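Long-range contacts in esterase (Xanthomonas oryzae pv. oryzae, PDB 3H2G), which hydrolyses ester bonds as a secreted-lipase-like esterase that degrades rice cell walls and contributes to virulence: residues 173-178 against 375-380; 88-93 against 273-278; 151-156 against 194-199. All blocks are in the same frame, centred on the assembly; numbering follows the deposited sequence.

Contact 1: residues 173-178 against 375-380; sequences SGYSQG and FAHMLT
Ser176 and His377 meet side chain to side chain: OG of Ser176 lies 2.7 Å from NE2 of His377, at the edge of the imidazole and in its plane, in a hydrogen bond. Ser176 holds OG anti to its backbone N, and the backbone that carries it has a positive phi of 65°, the strained turn between strand 169-175 and helix 177-192. On the other segment the CG of His377 is also anti to its backbone N (chi1 -176°), and the ring reaches out from helix 376-396 to the serine. ND1 of His377 is hydrogen-bonded to Asp336, so both ring nitrogens are engaged and the rotation of the ring is fixed.

Tyr175 packs beside this pair. Its CE1 sits over one face of the imidazole, offset toward the rim, while the two rings lie oblique at 34° with centroids 5.1 Å apart. The phenol OH comes within 3.3 Å of CD2 of His377 and 3.2 Å of CA of Met378. CB of Ser176 packs over the centre of one face of the tyrosine ring, on the same side of its plane as the imidazole. Thr380 crosses the tyrosine at about a right angle, its OG1 3.5 Å from CE1 of Tyr175; that hydroxyl donates to O of His377 at 2.7 Å, tying the helix turn that carries the histidine. The arrangement matches a nucleophile elbow with a Ser-His-Asp triad, probably Ser176, His377 and Asp336, as in alpha/beta hydrolases.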
loop_
_atom_site.group_PDB
_atom_site.type_symbol
_atom_site.label_atom_id
_atom_site.label_comp_id
_atom_site.label_asym_id
_atom_site.label_seq_id
_atom_site.Cartn_x
_atom_site.Cartn_y
_atom_site.Cartn_z
ATOM N N SER A 173 -1.925 -7.587 4.394
ATOM C CA SER A 173 -2.017 -7.567 2.942
ATOM C C SER A 173 -2.036 -6.105 2.512
ATOM O O SER A 173 -2.143 -5.207 3.347
ATOM C CB SER A 173 -3.274 -8.289 2.451
ATOM O OG SER A 173 -3.216 -8.472 1.043
ATOM N N GLY A 174 -1.917 -5.873 1.212
ATOM C CA GLY A 174 -1.913 -4.519 0.690
ATOM C C GLY A 174 -1.631 -4.586 -0.795
ATOM O O GLY A 174 -1.047 -5.558 -1.276
ATOM N N TYR A 175 -2.038 -3.549 -1.520
ATOM C CA TYR A 175 -1.865 -3.495 -2.966
ATOM C C TYR A 175 -1.036 -2.298 -3.425
ATOM O O TYR A 175 -1.242 -1.177 -2.956
ATOM C CB TYR A 175 -3.253 -3.466 -3.627
ATOM C CG TYR A 175 -3.298 -2.826 -4.998
ATOM C CD1 TYR A 175 -2.697 -3.438 -6.100
ATOM C CD2 TYR A 175 -3.915 -1.590 -5.187
ATOM C CE1 TYR A 175 -2.708 -2.831 -7.356
ATOM C CE2 TYR A 175 -3.929 -0.975 -6.437
ATOM C CZ TYR A 175 -3.322 -1.601 -7.515
ATOM O OH TYR A 175 -3.319 -0.987 -8.747
ATOM N N SER A 176 -0.096 -2.559 -4.337
ATOM C CA SER A 176 0.785 -1.539 -4.918
ATOM C C SER A 176 1.707 -0.937 -3.854
ATOM O O SER A 176 2.527 -1.651 -3.273
ATOM C CB SER A 176 -0.060 -0.446 -5.585
ATOM O OG SER A 176 0.715 0.299 -6.515
ATOM N N GLN A 177 1.609 0.367 -3.603
ATOM C CA GLN A 177 2.442 0.947 -2.552
ATOM C C GLN A 177 2.079 0.168 -1.295
ATOM O O GLN A 177 2.919 -0.063 -0.425
ATOM C CB GLN A 177 2.123 2.426 -2.303
ATOM C CG GLN A 177 2.877 2.970 -1.078
ATOM C CD GLN A 177 2.371 4.311 -0.566
ATOM O OE1 GLN A 177 2.850 4.815 0.456
ATOM N NE2 GLN A 177 1.409 4.892 -1.263
ATOM N N GLY A 178 0.810 -0.236 -1.221
ATOM C CA GLY A 178 0.315 -0.988 -0.080
ATOM C C GLY A 178 0.984 -2.337 0.087
ATOM O O GLY A 178 0.997 -2.891 1.187
ATOM N N PHE A 375 -1.548 -0.557 -17.215
ATOM C CA PHE A 375 -2.898 -0.679 -16.673
ATOM C C PHE A 375 -3.223 -2.060 -16.119
ATOM O O PHE A 375 -4.239 -2.238 -15.442
ATOM C CB PHE A 375 -3.932 -0.306 -17.739
ATOM C CG PHE A 375 -3.845 1.122 -18.190
ATOM C CD1 PHE A 375 -2.998 1.488 -19.233
ATOM C CD2 PHE A 375 -4.587 2.110 -17.550
ATOM C CE1 PHE A 375 -2.891 2.820 -19.630
ATOM C CE2 PHE A 375 -4.485 3.446 -17.940
ATOM C CZ PHE A 375 -3.635 3.798 -18.983
ATOM N N ALA A 376 -2.376 -3.041 -16.406
ATOM C CA ALA A 376 -2.611 -4.389 -15.901
ATOM C C ALA A 376 -2.361 -4.391 -14.397
ATOM O O ALA A 376 -2.778 -5.306 -13.684
ATOM C CB ALA A 376 -1.686 -5.385 -16.597
ATOM N N HIS A 377 -1.680 -3.349 -13.923
ATOM C CA HIS A 377 -1.361 -3.202 -12.508
ATOM C C HIS A 377 -2.642 -3.159 -11.671
ATOM O O HIS A 377 -2.787 -3.906 -10.705
ATOM C CB HIS A 377 -0.546 -1.918 -12.297
ATOM C CG HIS A 377 -0.080 -1.707 -10.885
ATOM N ND1 HIS A 377 0.726 -2.606 -10.221
ATOM C CD2 HIS A 377 -0.278 -0.676 -10.027
ATOM C CE1 HIS A 377 1.006 -2.139 -9.016
ATOM N NE2 HIS A 377 0.409 -0.969 -8.874
ATOM N N MET A 378 -3.571 -2.288 -12.058
ATOM C CA MET A 378 -4.827 -2.135 -11.332
ATOM C C MET A 378 -5.683 -3.398 -11.289
ATOM O O MET A 378 -6.462 -3.596 -10.352
ATOM C CB MET A 378 -5.639 -0.976 -11.924
ATOM C CG MET A 378 -5.008 0.400 -11.709
ATOM S SD MET A 378 -3.565 0.726 -12.758
ATOM C CE MET A 378 -4.364 1.511 -14.158
ATOM N N LEU A 379 -5.540 -4.253 -12.296
ATOM C CA LEU A 379 -6.309 -5.491 -12.351
ATOM C C LEU A 379 -5.926 -6.453 -11.226
ATOM O O LEU A 379 -6.742 -7.266 -10.798
ATOM C CB LEU A 379 -6.095 -6.190 -13.697
ATOM C CG LEU A 379 -6.453 -5.391 -14.951
ATOM C CD1 LEU A 379 -6.050 -6.176 -16.193
ATOM C CD2 LEU A 379 -7.946 -5.092 -14.958
ATOM N N THR A 380 -4.690 -6.355 -10.743
ATOM C CA THR A 380 -4.223 -7.253 -9.687
ATOM C C THR A 380 -4.832 -7.003 -8.319
ATOM O O THR A 380 -4.806 -7.883 -7.464
ATOM C CB THR A 380 -2.683 -7.211 -9.526
ATOM O OG1 THR A 380 -2.282 -5.933 -9.014
ATOM C CG2 THR A 380 -2.000 -7.458 -10.863
#

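Contact 2: residues 88-93 against 273-278; sequences TEALRA and QSLTDM
Ala90 makes the central apolar contact, its CB pointing at the start of helix 275-280. There it meets CE of Met278 at 3.4 Å and CG of Leu275 at 3.6 Å. Thr88 crosses Leu275 at about a right angle, methyl against methyl, with CG2 of Thr88 3.4 Å from CD1 of Leu275; both 3.4 Å carbon pairs are tight. Leu91, with CG anti to its backbone N (chi1 -173°), lays CD1 against the backbone of Gln273, 3.6 Å from its N.

Between these two segments a water makes the polar link, while Ala90 and Arg92 make backbone hydrogen bonds to Gly271, just before 273-278. The water accepts from N of Ala90 and N of Leu275 and donates to OE2 of Glu89. That same OE2 takes N of Leu91 on its anti lone pair.

Within 273-278, OG of Ser274 accepts from N of Asp277 at 3.1 Å, and NE2 of Gln273 reaches OD2 of Asp277 from above the carboxylate plane. Outside, Thr88 OG1 bonds to Tyr138. This serine N-cap packs against the loop after strand 79-85, which brings the Thr88 side chain near, without touching, the probable nucleophile elbow and triad of an alpha/beta hydrolase.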
loop_
_atom_site.group_PDB
_atom_site.type_symbol
_atom_site.label_atom_id
_atom_site.label_comp_id
_atom_site.label_asym_id
_atom_site.label_seq_id
_atom_site.Cartn_x
_atom_site.Cartn_y
_atom_site.Cartn_z
ATOM N N THR A 88 -0.978 4.004 -3.871
ATOM C CA THR A 88 -0.561 5.401 -3.968
ATOM C C THR A 88 -1.736 6.368 -3.949
ATOM O O THR A 88 -2.697 6.216 -4.709
ATOM C CB THR A 88 0.255 5.654 -5.254
ATOM O OG1 THR A 88 1.313 4.693 -5.341
ATOM C CG2 THR A 88 0.867 7.057 -5.230
ATOM N N GLU A 89 -1.651 7.363 -3.073
ATOM C CA GLU A 89 -2.694 8.372 -2.941
ATOM C C GLU A 89 -2.066 9.762 -2.953
ATOM O O GLU A 89 -1.315 10.116 -2.041
ATOM C CB GLU A 89 -3.465 8.174 -1.632
ATOM C CG GLU A 89 -4.560 9.209 -1.416
ATOM C CD GLU A 89 -5.622 9.147 -2.494
ATOM O OE1 GLU A 89 -6.413 8.183 -2.483
ATOM O OE2 GLU A 89 -5.658 10.050 -3.358
ATOM N N ALA A 90 -2.378 10.541 -3.985
ATOM C CA ALA A 90 -1.842 11.894 -4.122
ATOM C C ALA A 90 -2.793 12.970 -3.603
ATOM O O ALA A 90 -2.387 14.121 -3.434
ATOM C CB ALA A 90 -1.493 12.171 -5.582
ATOM N N LEU A 91 -4.055 12.613 -3.367
ATOM C CA LEU A 91 -5.019 13.588 -2.849
ATOM C C LEU A 91 -4.885 13.586 -1.333
ATOM O O LEU A 91 -5.346 12.667 -0.659
ATOM C CB LEU A 91 -6.455 13.217 -3.248
ATOM C CG LEU A 91 -7.525 14.267 -2.905
ATOM C CD1 LEU A 91 -7.361 15.480 -3.814
ATOM C CD2 LEU A 91 -8.919 13.678 -3.076
ATOM N N ARG A 92 -4.246 14.625 -0.807
ATOM C CA ARG A 92 -4.000 14.753 0.627
ATOM C C ARG A 92 -5.178 14.462 1.553
ATOM O O ARG A 92 -5.027 13.744 2.539
ATOM C CB ARG A 92 -3.456 16.153 0.937
ATOM C CG ARG A 92 -3.441 16.494 2.426
ATOM C CD ARG A 92 -2.801 17.844 2.703
ATOM N NE ARG A 92 -1.343 17.767 2.705
ATOM C CZ ARG A 92 -0.554 18.350 1.808
ATOM N NH1 ARG A 92 -1.077 19.065 0.818
ATOM N NH2 ARG A 92 0.763 18.219 1.906
ATOM N N ALA A 93 -6.347 15.004 1.233
ATOM C CA ALA A 93 -7.528 14.839 2.085
ATOM C C ALA A 93 -8.246 13.490 2.032
ATOM O O ALA A 93 -9.094 13.206 2.877
ATOM C CB ALA A 93 -8.526 15.957 1.780
ATOM N N GLN A 273 -5.098 17.330 -5.921
ATOM C CA GLN A 273 -5.485 16.464 -7.030
ATOM C C GLN A 273 -5.192 14.986 -6.810
ATOM O O GLN A 273 -4.225 14.620 -6.149
ATOM C CB GLN A 273 -4.779 16.902 -8.313
ATOM C CG GLN A 273 -5.290 18.193 -8.923
ATOM C CD GLN A 273 -4.454 18.627 -10.112
ATOM O OE1 GLN A 273 -3.400 19.240 -9.952
ATOM N NE2 GLN A 273 -4.911 18.291 -11.312
ATOM N N SER A 274 -6.038 14.136 -7.382
ATOM C CA SER A 274 -5.840 12.695 -7.298
ATOM C C SER A 274 -4.927 12.347 -8.472
ATOM O O SER A 274 -4.819 13.125 -9.418
ATOM C CB SER A 274 -7.169 11.964 -7.464
ATOM O OG SER A 274 -7.686 12.168 -8.770
ATOM N N LEU A 275 -4.275 11.190 -8.415
ATOM C CA LEU A 275 -3.398 10.772 -9.505
ATOM C C LEU A 275 -4.211 10.583 -10.780
ATOM O O LEU A 275 -3.727 10.846 -11.883
ATOM C CB LEU A 275 -2.689 9.465 -9.150
ATOM C CG LEU A 275 -1.581 9.570 -8.104
ATOM C CD1 LEU A 275 -1.073 8.182 -7.755
ATOM C CD2 LEU A 275 -0.452 10.439 -8.644
ATOM N N THR A 276 -5.449 10.123 -10.618
ATOM C CA THR A 276 -6.348 9.906 -11.747
ATOM C C THR A 276 -6.565 11.221 -12.485
ATOM O O THR A 276 -6.463 11.285 -13.713
ATOM C CB THR A 276 -7.723 9.383 -11.278
ATOM O OG1 THR A 276 -7.580 8.062 -10.746
ATOM C CG2 THR A 276 -8.702 9.355 -12.436
ATOM N N ASP A 277 -6.871 12.267 -11.722
ATOM C CA ASP A 277 -7.102 13.590 -12.281
ATOM C C ASP A 277 -5.848 14.100 -12.987
ATOM O O ASP A 277 -5.916 14.606 -14.106
ATOM C CB ASP A 277 -7.524 14.555 -11.166
ATOM C CG ASP A 277 -7.628 15.993 -11.640
ATOM O OD1 ASP A 277 -7.858 16.212 -12.846
ATOM O OD2 ASP A 277 -7.494 16.909 -10.799
ATOM N N MET A 278 -4.701 13.956 -12.332
ATOM C CA MET A 278 -3.449 14.408 -12.920
ATOM C C MET A 278 -3.140 13.707 -14.236
ATOM O O MET A 278 -2.706 14.341 -15.198
ATOM C CB MET A 278 -2.288 14.181 -11.950
ATOM C CG MET A 278 -2.266 15.132 -10.772
ATOM S SD MET A 278 -0.777 14.887 -9.789
ATOM C CE MET A 278 -1.486 14.380 -8.218
HETATM O O HOH W 1 -4.445 9.595 -5.841
#

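Contact 3: residues 151-156 against 194-199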
loop_
_atom_site.group_PDB
_atom_site.type_symbol
_atom_site.label_atom_id
_atom_site.label_comp_id
_atom_site.label_asym_id
_atom_site.label_seq_id
_atom_site.Cartn_x
_atom_site.Cartn_y
_atom_site.Cartn_z
ATOM N N ALA A 151 -2.455 1.872 13.688
ATOM C CA ALA A 151 -3.850 1.874 13.258
ATOM C C ALA A 151 -4.496 0.613 13.818
ATOM O O ALA A 151 -5.644 0.635 14.265
ATOM C CB ALA A 151 -3.939 1.873 11.732
ATOM N N MET A 152 -3.750 -0.490 13.790
ATOM C CA MET A 152 -4.251 -1.757 14.305
ATOM C C MET A 152 -4.423 -1.681 15.821
ATOM O O MET A 152 -5.360 -2.251 16.380
ATOM C CB MET A 152 -3.293 -2.890 13.929
ATOM C CG MET A 152 -3.169 -3.103 12.430
ATOM S SD MET A 152 -2.140 -4.536 12.015
ATOM C CE MET A 152 -3.317 -5.798 12.134
ATOM N N ARG A 153 -3.515 -0.971 16.486
ATOM C CA ARG A 153 -3.602 -0.815 17.932
ATOM C C ARG A 153 -4.865 -0.034 18.292
ATOM O O ARG A 153 -5.620 -0.434 19.180
ATOM C CB ARG A 153 -2.366 -0.087 18.461
ATOM C CG ARG A 153 -1.112 -0.946 18.444
ATOM C CD ARG A 153 0.133 -0.137 18.774
ATOM N NE ARG A 153 1.272 -1.006 19.049
ATOM C CZ ARG A 153 2.538 -0.599 19.080
ATOM N NH1 ARG A 153 2.838 0.673 18.844
ATOM N NH2 ARG A 153 3.503 -1.463 19.365
ATOM N N ALA A 154 -5.101 1.068 17.586
ATOM C CA ALA A 154 -6.275 1.901 17.836
ATOM C C ALA A 154 -7.566 1.167 17.474
ATOM O O ALA A 154 -8.563 1.257 18.191
ATOM C CB ALA A 154 -6.166 3.202 17.055
ATOM N N ALA A 155 -7.549 0.443 16.359
ATOM C CA ALA A 155 -8.722 -0.313 15.935
ATOM C C ALA A 155 -9.092 -1.345 17.000
ATOM O O ALA A 155 -10.269 -1.588 17.256
ATOM C CB ALA A 155 -8.449 -1.009 14.602
ATOM N N ARG A 156 -8.086 -1.962 17.614
ATOM C CA ARG A 156 -8.342 -2.956 18.651
ATOM C C ARG A 156 -9.087 -2.335 19.831
ATOM O O ARG A 156 -9.868 -3.009 20.509
ATOM C CB ARG A 156 -7.028 -3.595 19.121
ATOM C CG ARG A 156 -6.579 -4.744 18.226
ATOM C CD ARG A 156 -5.246 -5.334 18.674
ATOM N NE ARG A 156 -5.012 -6.654 18.090
ATOM C CZ ARG A 156 -3.887 -7.347 18.243
ATOM N NH1 ARG A 156 -2.893 -6.845 18.958
ATOM N NH2 ARG A 156 -3.763 -8.547 17.693
ATOM N N SER A 194 6.235 -9.541 17.874
ATOM C CA SER A 194 5.586 -10.841 17.732
ATOM C C SER A 194 4.660 -11.219 18.890
ATOM O O SER A 194 3.752 -12.028 18.713
ATOM C CB SER A 194 6.630 -11.943 17.517
ATOM O OG SER A 194 7.518 -12.043 18.613
ATOM N N LYS A 195 4.875 -10.645 20.070
ATOM C CA LYS A 195 4.003 -10.973 21.196
ATOM C C LYS A 195 2.673 -10.229 21.087
ATOM O O LYS A 195 1.617 -10.787 21.379
ATOM C CB LYS A 195 4.663 -10.630 22.535
ATOM C CG LYS A 195 3.764 -10.954 23.731
ATOM C CD LYS A 195 4.404 -10.602 25.065
ATOM C CE LYS A 195 3.459 -10.942 26.216
ATOM N NZ LYS A 195 4.050 -10.678 27.558
ATOM N N GLU A 196 2.729 -8.973 20.654
ATOM C CA GLU A 196 1.530 -8.151 20.521
ATOM C C GLU A 196 0.642 -8.553 19.343
ATOM O O GLU A 196 -0.588 -8.508 19.442
ATOM C CB GLU A 196 1.925 -6.679 20.379
ATOM C CG GLU A 196 0.746 -5.718 20.256
ATOM C CD GLU A 196 1.189 -4.271 20.223
ATOM O OE1 GLU A 196 0.324 -3.376 20.108
ATOM O OE2 GLU A 196 2.412 -4.029 20.313
ATOM N N PHE A 197 1.269 -8.932 18.234
ATOM C CA PHE A 197 0.542 -9.329 17.029
ATOM C C PHE A 197 0.910 -10.745 16.600
ATOM O O PHE A 197 2.025 -10.982 16.132
ATOM C CB PHE A 197 0.869 -8.369 15.881
ATOM C CG PHE A 197 0.505 -6.944 16.162
ATOM C CD1 PHE A 197 -0.820 -6.526 16.098
ATOM C CD2 PHE A 197 1.485 -6.016 16.493
ATOM C CE1 PHE A 197 -1.166 -5.198 16.359
ATOM C CE2 PHE A 197 1.151 -4.686 16.757
ATOM C CZ PHE A 197 -0.179 -4.280 16.689
ATOM N N HIS A 198 -0.025 -11.678 16.755
ATOM C CA HIS A 198 0.205 -13.063 16.363
ATOM C C HIS A 198 -0.015 -13.150 14.859
ATOM O O HIS A 198 -1.108 -13.466 14.391
ATOM C CB HIS A 198 -0.762 -13.999 17.105
ATOM C CG HIS A 198 -0.659 -15.435 16.689
ATOM N ND1 HIS A 198 0.515 -15.994 16.227
ATOM C CD2 HIS A 198 -1.569 -16.438 16.709
ATOM C CE1 HIS A 198 0.322 -17.277 15.981
ATOM N NE2 HIS A 198 -0.934 -17.573 16.265
ATOM N N LEU A 199 1.045 -12.860 14.112
ATOM C CA LEU A 199 1.010 -12.857 12.657
ATOM C C LEU A 199 1.034 -14.275 12.089
ATOM O O LEU A 199 1.995 -15.018 12.293
ATOM C CB LEU A 199 2.204 -12.047 12.143
ATOM C CG LEU A 199 2.258 -11.605 10.682
ATOM C CD1 LEU A 199 1.018 -10.790 10.326
ATOM C CD2 LEU A 199 3.517 -10.772 10.478
HETATM O O HOH W 2 -2.346 -11.133 18.236
HETATM O O HOH W 3 -2.379 -4.183 20.075
#
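Arg153 and Glu196 cross at about a right angle as side chains, yet their flat ends are nearly coplanar, 9° apart. The guanidinium grips the carboxylate side-on: NE of Arg153 reaches OE1 of Glu196 at 2.8 Å and NH2 of Arg153 reaches OE2 of Glu196 at 2.9 Å, each oxygen met on its syn side. Glu196 is extended beyond CG, and Arg153 from CG to NE, which brings the two charges together. NH1 of Arg153 makes a second salt bridge, to Asp150, so two acids balance and orient this guanidinium.

Arg156 turns to the backbone instead. Its NH1 donates to O of Glu196 at 2.9 Å, nearly straight at 172°, from above the carbonyl plane. CE1 of Phe197 lies over one face of this guanidinium, 3.5 Å from NH1 of Arg156, with the two planes 21° apart, while CG of Glu196 lies over one face of the phenyl ring, offset toward the rim. One water bridges NH1 of Arg156 to OE1 of Glu196, and another bridges NH2 of Arg156 to N of His198.

The ring is also flanked by Met152, through CB and an oblique Met-aromatic contact of SD. CG of Arg153 comes to the ring edge. Met152 and Arg156 both touch Val170 of strand 169-175. The residues leading into strand 198-205 thus hold the outer side chains of helix 141-162, whose alanines pack on strands 43-54 and 119-123.

Contact 1 is the buried one, close to the centre of the chain, while contacts 2 and 3 are partly buried and lie on opposite sides of that centre. Contacts 1 and 2 touch, through packing of Gln177 on Thr88, so the loop after strand 79-85 borders the probable catalytic serine turn. Contacts 1 and 3 do not touch, but they share the sheet: strands 169-175 and 198-205 are neighbours in it. The chemistry differs with place: a serine-histidine bond beside an aromatic ring in contact 1, methyl packing and a bridging water in contact 2, and in contact 3 a salt bridge and a guanidinium with a phenyl rim atom over its face.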